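Local structure of transcriptional regulator (Vibrio vulnificus, 4IVN) at residues Val124-Ser138 with Asp176-Val190. The protein probably represses transcription of the nan genes for sialic acid catabolism, and binds the pathway sugar N-acetylmannosamine 6-phosphate in its SIS domain. Numbering follows the deposited sequence.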
ATOM      1  N   VAL A 124     -18.608   3.271   9.941  1.00 32.56           N
ATOM      2  CA  VAL A 124     -17.630   4.322   9.726  1.00 32.16           C
ATOM      3  C   VAL A 124     -18.251   5.724   9.784  1.00 33.36           C
ATOM      4  O   VAL A 124     -17.747   6.639  10.473  1.00 37.71           O
ATOM      5  CB  VAL A 124     -16.873   4.111   8.429  1.00 32.66           C
ATOM      6  CG1 VAL A 124     -15.867   5.284   8.216  1.00 32.71           C
ATOM      7  CG2 VAL A 124     -16.113   2.764   8.522  1.00 29.93           C
ATOM      8  N   HIS A 125     -19.386   5.847   9.165  1.00 34.73           N
ATOM      9  CA  HIS A 125     -20.072   7.125   9.137  1.00 36.69           C
ATOM     10  C   HIS A 125     -20.393   7.552  10.543  1.00 35.30           C
ATOM     11  O   HIS A 125     -20.130   8.708  10.900  1.00 36.67           O
ATOM     12  CB  HIS A 125     -21.339   7.038   8.310  1.00 33.31           C
ATOM     13  CG  HIS A 125     -22.143   8.306   8.371  1.00 38.67           C
ATOM     14  ND1 HIS A 125     -21.668   9.467   7.933  1.00 39.87           N
ATOM     15  CD2 HIS A 125     -23.393   8.587   8.954  1.00 45.43           C
ATOM     16  CE1 HIS A 125     -22.578  10.450   8.160  1.00 40.49           C
ATOM     17  NE2 HIS A 125     -23.637   9.909   8.748  1.00 41.10           N
ATOM     18  N   GLN A 126     -20.894   6.618  11.360  1.00 32.05           N
ATOM     19  CA  GLN A 126     -21.263   6.928  12.757  1.00 38.06           C
ATOM     20  C   GLN A 126     -20.037   7.157  13.669  1.00 39.80           C
ATOM     21  O   GLN A 126     -20.137   7.830  14.711  1.00 37.09           O
ATOM     22  CB  GLN A 126     -22.133   5.816  13.398  1.00 35.18           C
ATOM     23  CG  GLN A 126     -23.482   5.527  12.686  1.00 49.72           C
ATOM     24  CD  GLN A 126     -24.423   6.751  12.611  1.00 54.30           C
ATOM     25  OE1 GLN A 126     -24.395   7.623  13.480  1.00 58.09           O
ATOM     26  NE2 GLN A 126     -25.253   6.815  11.559  1.00 60.30           N
ATOM     27  N   ALA A 127     -18.882   6.605  13.283  1.00 37.37           N
ATOM     28  CA  ALA A 127     -17.815   6.489  14.249  1.00 35.09           C
ATOM     29  C   ALA A 127     -17.232   7.870  14.556  1.00 37.15           C
ATOM     30  O   ALA A 127     -17.052   8.700  13.662  1.00 40.24           O
ATOM     31  CB  ALA A 127     -16.766   5.528  13.745  1.00 37.55           C
ATOM     32  N   GLU A 128     -16.956   8.143  15.819  1.00 33.40           N
ATOM     33  CA  GLU A 128     -16.244   9.367  16.154  1.00 36.86           C
ATOM     34  C   GLU A 128     -14.715   9.144  16.123  1.00 35.36           C
ATOM     35  O   GLU A 128     -13.905  10.067  15.879  1.00 32.86           O
ATOM     36  CB  GLU A 128     -16.694   9.832  17.536  1.00 43.74           C
ATOM     37  CG  GLU A 128     -18.079  10.526  17.435  1.00 53.11           C
ATOM     38  CD  GLU A 128     -18.614  10.969  18.797  1.00 61.91           C
ATOM     39  OE1 GLU A 128     -18.318  10.299  19.800  1.00 62.23           O
ATOM     40  OE2 GLU A 128     -19.348  11.983  18.882  1.00 73.05           O
ATOM     41  N   PHE A 129     -14.307   7.901  16.311  1.00 31.26           N
ATOM     42  CA  PHE A 129     -12.827   7.651  16.366  1.00 35.38           C
ATOM     43  C   PHE A 129     -12.604   6.282  15.786  1.00 37.44           C
ATOM     44  O   PHE A 129     -13.404   5.343  16.058  1.00 35.24           O
ATOM     45  CB  PHE A 129     -12.287   7.712  17.818  1.00 33.63           C
ATOM     46  CG  PHE A 129     -10.815   7.230  17.945  1.00 34.07           C
ATOM     47  CD1 PHE A 129      -9.779   8.112  17.756  1.00 36.32           C
ATOM     48  CD2 PHE A 129     -10.525   5.869  18.200  1.00 41.60           C
ATOM     49  CE1 PHE A 129      -8.435   7.672  17.910  1.00 39.68           C
ATOM     50  CE2 PHE A 129      -9.211   5.443  18.311  1.00 37.79           C
ATOM     51  CZ  PHE A 129      -8.181   6.348  18.175  1.00 32.27           C
ATOM     52  N   ILE A 130     -11.582   6.173  14.940  1.00 31.98           N
ATOM     53  CA  ILE A 130     -11.334   4.912  14.280  1.00 31.17           C
ATOM     54  C   ILE A 130      -9.890   4.518  14.545  1.00 30.70           C
ATOM     55  O   ILE A 130      -8.902   5.264  14.167  1.00 28.44           O
ATOM     56  CB  ILE A 130     -11.604   5.017  12.745  1.00 33.45           C
ATOM     57  CG1 ILE A 130     -13.102   5.362  12.500  1.00 30.29           C
ATOM     58  CG2 ILE A 130     -11.270   3.675  12.018  1.00 31.42           C
ATOM     59  CD1 ILE A 130     -13.436   5.646  11.042  1.00 32.50           C
ATOM     60  N   GLY A 131      -9.745   3.356  15.151  1.00 27.60           N
ATOM     61  CA  GLY A 131      -8.413   2.813  15.478  1.00 27.55           C
ATOM     62  C   GLY A 131      -8.101   1.722  14.467  1.00 29.39           C
ATOM     63  O   GLY A 131      -8.969   0.857  14.174  1.00 28.36           O
ATOM     64  N   CYS A 132      -6.865   1.670  13.952  1.00 26.18           N
ATOM     65  CA  CYS A 132      -6.545   0.606  12.976  1.00 29.13           C
ATOM     66  C   CYS A 132      -5.311  -0.169  13.453  1.00 28.79           C
ATOM     67  O   CYS A 132      -4.443   0.450  14.057  1.00 26.72           O
ATOM     68  CB  CYS A 132      -6.206   1.195  11.606  1.00 29.60           C
ATOM     69  SG  CYS A 132      -7.553   2.239  10.979  1.00 30.93           S
ATOM     70  N   ILE A 133      -5.278  -1.482  13.216  1.00 24.86           N
ATOM     71  CA  ILE A 133      -4.226  -2.322  13.804  1.00 30.37           C
ATOM     72  C   ILE A 133      -3.719  -3.264  12.723  1.00 29.47           C
ATOM     73  O   ILE A 133      -4.510  -3.940  12.066  1.00 30.82           O
ATOM     74  CB  ILE A 133      -4.698  -3.154  15.058  1.00 33.09           C
ATOM     75  CG1 ILE A 133      -5.384  -2.335  16.140  1.00 32.51           C
ATOM     76  CG2 ILE A 133      -3.522  -3.900  15.674  1.00 32.09           C
ATOM     77  CD1 ILE A 133      -6.201  -3.294  17.023  1.00 42.57           C
ATOM     78  N   GLY A 134      -2.371  -3.336  12.561  1.00 27.55           N
ATOM     79  CA  GLY A 134      -1.795  -4.295  11.661  1.00 29.95           C
ATOM     80  C   GLY A 134      -0.285  -4.219  11.700  1.00 31.31           C
ATOM     81  O   GLY A 134       0.284  -3.144  12.037  1.00 30.51           O
ATOM     82  N   VAL A 135       0.350  -5.371  11.443  1.00 29.72           N
ATOM     83  CA  VAL A 135       1.820  -5.444  11.430  1.00 26.74           C
ATOM     84  C   VAL A 135       2.441  -5.978  10.197  1.00 26.12           C
ATOM     85  O   VAL A 135       1.764  -6.582   9.318  1.00 26.71           O
ATOM     86  CB  VAL A 135       2.371  -6.259  12.653  1.00 31.15           C
ATOM     87  CG1 VAL A 135       1.900  -5.654  14.020  1.00 30.31           C
ATOM     88  CG2 VAL A 135       1.966  -7.721  12.531  1.00 31.98           C
ATOM     89  N   GLY A 136       3.752  -5.751  10.024  1.00 26.13           N
ATOM     90  CA  GLY A 136       4.443  -6.264   8.820  1.00 28.01           C
ATOM     91  C   GLY A 136       3.765  -5.669   7.590  1.00 28.42           C
ATOM     92  O   GLY A 136       3.536  -4.452   7.537  1.00 30.81           O
ATOM     93  N   ALA A 137       3.467  -6.484   6.580  1.00 27.12           N
ATOM     94  CA  ALA A 137       2.879  -5.956   5.354  1.00 28.11           C
ATOM     95  C   ALA A 137       1.482  -5.401   5.579  1.00 27.59           C
ATOM     96  O   ALA A 137       1.012  -4.547   4.798  1.00 28.79           O
ATOM     97  CB  ALA A 137       2.791  -6.998   4.270  1.00 24.83           C
ATOM     98  N   SER A 138       0.795  -5.909   6.588  1.00 25.42           N
ATOM     99  CA  SER A 138      -0.562  -5.351   6.897  1.00 25.69           C
ATOM    100  C   SER A 138      -0.479  -3.930   7.416  1.00 27.30           C
ATOM    101  O   SER A 138      -1.483  -3.219   7.369  1.00 28.54           O
ATOM    102  CB  SER A 138      -1.330  -6.256   7.907  1.00 23.38           C
ATOM    103  OG  SER A 138      -1.916  -7.351   7.111  1.00 27.41           O
ATOM    104  N   ASP A 176     -16.320   4.772  19.416  1.00 31.91           N
ATOM    105  CA  ASP A 176     -15.052   4.275  18.732  1.00 31.95           C
ATOM    106  C   ASP A 176     -15.433   3.152  17.727  1.00 30.53           C
ATOM    107  O   ASP A 176     -16.419   2.463  17.936  1.00 29.53           O
ATOM    108  CB  ASP A 176     -14.052   3.662  19.748  1.00 32.11           C
ATOM    109  CG  ASP A 176     -13.572   4.661  20.745  1.00 33.32           C
ATOM    110  OD1 ASP A 176     -13.706   5.870  20.412  1.00 34.73           O
ATOM    111  OD2 ASP A 176     -13.005   4.269  21.826  1.00 33.56           O
ATOM    112  N   LEU A 177     -14.567   2.871  16.749  1.00 31.24           N
ATOM    113  CA  LEU A 177     -14.690   1.722  15.849  1.00 30.24           C
ATOM    114  C   LEU A 177     -13.228   1.261  15.560  1.00 29.01           C
ATOM    115  O   LEU A 177     -12.316   2.093  15.399  1.00 29.60           O
ATOM    116  CB  LEU A 177     -15.250   2.189  14.499  1.00 29.50           C
ATOM    117  CG  LEU A 177     -15.184   1.288  13.220  1.00 33.30           C
ATOM    118  CD1 LEU A 177     -16.160   0.149  13.477  1.00 35.45           C
ATOM    119  CD2 LEU A 177     -15.712   1.976  11.963  1.00 37.01           C
ATOM    120  N   TRP A 178     -13.002  -0.051  15.506  1.00 26.46           N
ATOM    121  CA  TRP A 178     -11.635  -0.608  15.229  1.00 26.60           C
ATOM    122  C   TRP A 178     -11.592  -1.395  13.955  1.00 29.07           C
ATOM    123  O   TRP A 178     -12.506  -2.156  13.682  1.00 33.68           O
ATOM    124  CB  TRP A 178     -11.205  -1.546  16.316  1.00 26.77           C
ATOM    125  CG  TRP A 178     -10.977  -0.732  17.537  1.00 29.00           C
ATOM    126  CD1 TRP A 178     -11.920  -0.303  18.490  1.00 31.36           C
ATOM    127  CD2 TRP A 178      -9.747  -0.166  17.913  1.00 27.71           C
ATOM    128  NE1 TRP A 178     -11.316   0.490  19.429  1.00 32.60           N
ATOM    129  CE2 TRP A 178      -9.997   0.610  19.140  1.00 30.22           C
ATOM    130  CE3 TRP A 178      -8.428  -0.271  17.408  1.00 29.02           C
ATOM    131  CZ2 TRP A 178      -8.965   1.266  19.824  1.00 29.73           C
ATOM    132  CZ3 TRP A 178      -7.406   0.411  18.087  1.00 27.38           C
ATOM    133  CH2 TRP A 178      -7.672   1.142  19.292  1.00 29.10           C
ATOM    134  N   PHE A 179     -10.505  -1.244  13.186  1.00 28.31           N
ATOM    135  CA  PHE A 179     -10.233  -2.134  12.077  1.00 27.50           C
ATOM    136  C   PHE A 179      -9.000  -3.001  12.398  1.00 31.84           C
ATOM    137  O   PHE A 179      -7.951  -2.487  12.829  1.00 29.64           O
ATOM    138  CB  PHE A 179      -9.894  -1.282  10.889  1.00 30.14           C
ATOM    139  CG  PHE A 179     -11.129  -0.769  10.183  1.00 28.88           C
ATOM    140  CD1 PHE A 179     -11.692   0.424  10.582  1.00 28.44           C
ATOM    141  CD2 PHE A 179     -11.734  -1.494   9.165  1.00 29.14           C
ATOM    142  CE1 PHE A 179     -12.812   0.948   9.947  1.00 28.30           C
ATOM    143  CE2 PHE A 179     -12.878  -0.981   8.546  1.00 28.55           C
ATOM    144  CZ  PHE A 179     -13.443   0.182   8.980  1.00 29.33           C
ATOM    145  N   ALA A 180      -9.129  -4.300  12.241  1.00 29.80           N
ATOM    146  CA  ALA A 180      -8.023  -5.250  12.520  1.00 28.67           C
ATOM    147  C   ALA A 180      -7.620  -5.675  11.130  1.00 29.85           C
ATOM    148  O   ALA A 180      -8.418  -6.312  10.459  1.00 29.17           O
ATOM    149  CB  ALA A 180      -8.550  -6.483  13.371  1.00 24.90           C
ATOM    150  N   VAL A 181      -6.416  -5.280  10.685  1.00 28.63           N
ATOM    151  CA  VAL A 181      -5.901  -5.639   9.364  1.00 27.68           C
ATOM    152  C   VAL A 181      -4.879  -6.753   9.461  1.00 28.93           C
ATOM    153  O   VAL A 181      -3.796  -6.587  10.031  1.00 26.69           O
ATOM    154  CB  VAL A 181      -5.213  -4.419   8.660  1.00 30.79           C
ATOM    155  CG1 VAL A 181      -4.836  -4.780   7.181  1.00 26.28           C
ATOM    156  CG2 VAL A 181      -6.184  -3.205   8.767  1.00 33.57           C
ATOM    157  N   SER A 182      -5.214  -7.904   8.912  1.00 27.13           N
ATOM    158  CA  SER A 182      -4.390  -9.133   9.065  1.00 28.14           C
ATOM    159  C   SER A 182      -4.844 -10.083   7.939  1.00 28.95           C
ATOM    160  O   SER A 182      -6.007 -10.451   7.938  1.00 28.83           O
ATOM    161  CB  SER A 182      -4.689  -9.769  10.422  1.00 29.12           C
ATOM    162  OG  SER A 182      -3.982 -10.997  10.583  1.00 28.05           O
ATOM    163  N   SER A 183      -3.949 -10.505   7.056  1.00 25.98           N
ATOM    164  CA  SER A 183      -4.340 -11.453   5.985  1.00 29.34           C
ATOM    165  C   SER A 183      -4.714 -12.773   6.626  1.00 32.89           C
ATOM    166  O   SER A 183      -5.660 -13.427   6.184  1.00 32.24           O
ATOM    167  CB  SER A 183      -3.148 -11.726   5.049  1.00 29.54           C
ATOM    168  OG  SER A 183      -3.073 -10.699   4.055  1.00 31.35           O
ATOM    169  N   SER A 184      -3.934 -13.182   7.640  1.00 31.44           N
ATOM    170  CA  SER A 184      -4.146 -14.462   8.243  1.00 30.86           C
ATOM    171  C   SER A 184      -5.201 -14.489   9.346  1.00 32.26           C
ATOM    172  O   SER A 184      -5.584 -15.601   9.775  1.00 32.78           O
ATOM    173  CB  SER A 184      -2.834 -14.984   8.849  1.00 32.00           C
ATOM    174  OG  SER A 184      -2.513 -14.183  10.020  1.00 31.97           O
ATOM    175  N   GLY A 185      -5.534 -13.324   9.905  1.00 34.61           N
ATOM    176  CA  GLY A 185      -6.238 -13.251  11.194  1.00 29.59           C
ATOM    177  C   GLY A 185      -5.627 -14.136  12.256  1.00 32.76           C
ATOM    178  O   GLY A 185      -6.359 -14.605  13.136  1.00 33.48           O
ATOM    179  N   SER A 186      -4.299 -14.362  12.210  1.00 36.20           N
ATOM    180  CA  SER A 186      -3.655 -15.293  13.153  1.00 32.53           C
ATOM    181  C   SER A 186      -2.439 -14.667  13.815  1.00 34.48           C
ATOM    182  O   SER A 186      -1.682 -15.377  14.451  1.00 34.41           O
ATOM    183  CB  SER A 186      -3.295 -16.639  12.479  1.00 32.76           C
ATOM    184  OG  SER A 186      -4.438 -17.254  11.746  1.00 32.91           O
ATOM    185  N   THR A 187      -2.250 -13.361  13.681  1.00 29.66           N
ATOM    186  CA  THR A 187      -1.090 -12.686  14.289  1.00 32.19           C
ATOM    187  C   THR A 187      -1.359 -12.340  15.747  1.00 32.59           C
ATOM    188  O   THR A 187      -2.282 -11.644  16.077  1.00 30.54           O
ATOM    189  CB  THR A 187      -0.720 -11.416  13.499  1.00 35.12           C
ATOM    190  OG1 THR A 187      -0.367 -11.829  12.163  1.00 41.03           O
ATOM    191  CG2 THR A 187       0.517 -10.762  14.127  1.00 34.33           C
ATOM    192  N   LYS A 188      -0.529 -12.839  16.644  1.00 33.54           N
ATOM    193  CA  LYS A 188      -0.904 -12.891  18.024  1.00 33.60           C
ATOM    194  C   LYS A 188      -1.247 -11.510  18.668  1.00 35.82           C
ATOM    195  O   LYS A 188      -2.316 -11.360  19.317  1.00 30.97           O
ATOM    196  CB  LYS A 188       0.235 -13.583  18.749  1.00 34.71           C
ATOM    197  CG  LYS A 188      -0.106 -14.262  20.054  1.00 48.11           C
ATOM    198  CD  LYS A 188       0.332 -13.330  21.131  1.00 48.16           C
ATOM    199  CE  LYS A 188       0.954 -14.063  22.313  1.00 48.58           C
ATOM    200  NZ  LYS A 188       0.925 -13.022  23.415  1.00 47.47           N
ATOM    201  N   GLU A 189      -0.340 -10.536  18.539  1.00 28.18           N
ATOM    202  CA  GLU A 189      -0.554  -9.262  19.204  1.00 34.41           C
ATOM    203  C   GLU A 189      -1.649  -8.443  18.478  1.00 30.86           C
ATOM    204  O   GLU A 189      -2.402  -7.647  19.084  1.00 29.73           O
ATOM    205  CB  GLU A 189       0.779  -8.474  19.451  1.00 29.82           C
ATOM    206  CG  GLU A 189       1.626  -9.251  20.452  1.00 31.20           C
ATOM    207  CD  GLU A 189       2.817  -8.501  21.040  1.00 34.59           C
ATOM    208  OE1 GLU A 189       3.594  -9.063  21.829  1.00 33.24           O
ATOM    209  OE2 GLU A 189       3.018  -7.323  20.737  1.00 38.15           O
ATOM    210  N   VAL A 190      -1.836  -8.712  17.196  1.00 29.85           N
ATOM    211  CA  VAL A 190      -2.933  -8.012  16.500  1.00 28.96           C
ATOM    212  C   VAL A 190      -4.264  -8.521  17.042  1.00 33.83           C
ATOM    213  O   VAL A 190      -5.142  -7.693  17.345  1.00 33.48           O
ATOM    214  CB  VAL A 190      -2.848  -8.223  14.980  1.00 28.08           C
ATOM    215  CG1 VAL A 190      -4.086  -7.706  14.269  1.00 27.77           C
ATOM    216  CG2 VAL A 190      -1.629  -7.406  14.497  1.00 27.25           C
TER
HETATM  217  O   HOH W   1      -1.370  -7.596  10.966  1.00 27.90           O
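Strands 129-133 and 176-181 are neighbours in the parallel sheet of the SIS domain, and the segments that follow their C-terminal ends meet at the sugar-phosphate pocket. Five backbone hydrogen bonds join them: F129, G131 and I133 give their carbonyls to the N-H groups of L177, F179 and V181, while the N-H groups of G131 and I133 go to L177 O and F179 O. Beyond the last pair the strands part, and a water bridges the gap, accepting from V135 N and donating to V181 O.

On one face, the W178 indole lies over G131, whose CA sits 3.9 Å from the centroid of the six-membered ring in a CH-pi contact, 24° off the normal and offset toward the rim. With CG anti to its carbonyl carbon (chi1 -69°), W178 carries that ring across to the neighbouring strand, where I133 CD1 comes obliquely to CE3 at 3.8 Å. I133 CG2 continues this apolar patch to V190 CG1, and V135 CG2 packs against T187 CG2 at 3.7 Å. The other face is built round F179: V124 CG2 touches its ring edge at CZ, in plane, while I130 CG2 reaches CD1 at 3.6 Å. V124 CG2 also meets L177 CD2 (3.6 Å).

At the pocket, the hydroxyls of S138, S182 and T187 and the backbone N of S184 all hydrogen-bond the bound ManNAc-6-phosphate. S138 CB rests against V181 O at 3.3 Å.

Strand 156-159 flanks 129-133 and strand 204-208 flanks 176-181; helix 162-170 packs on the W178 and I133 face, helices 137-151 and 237-257 on the F179 face.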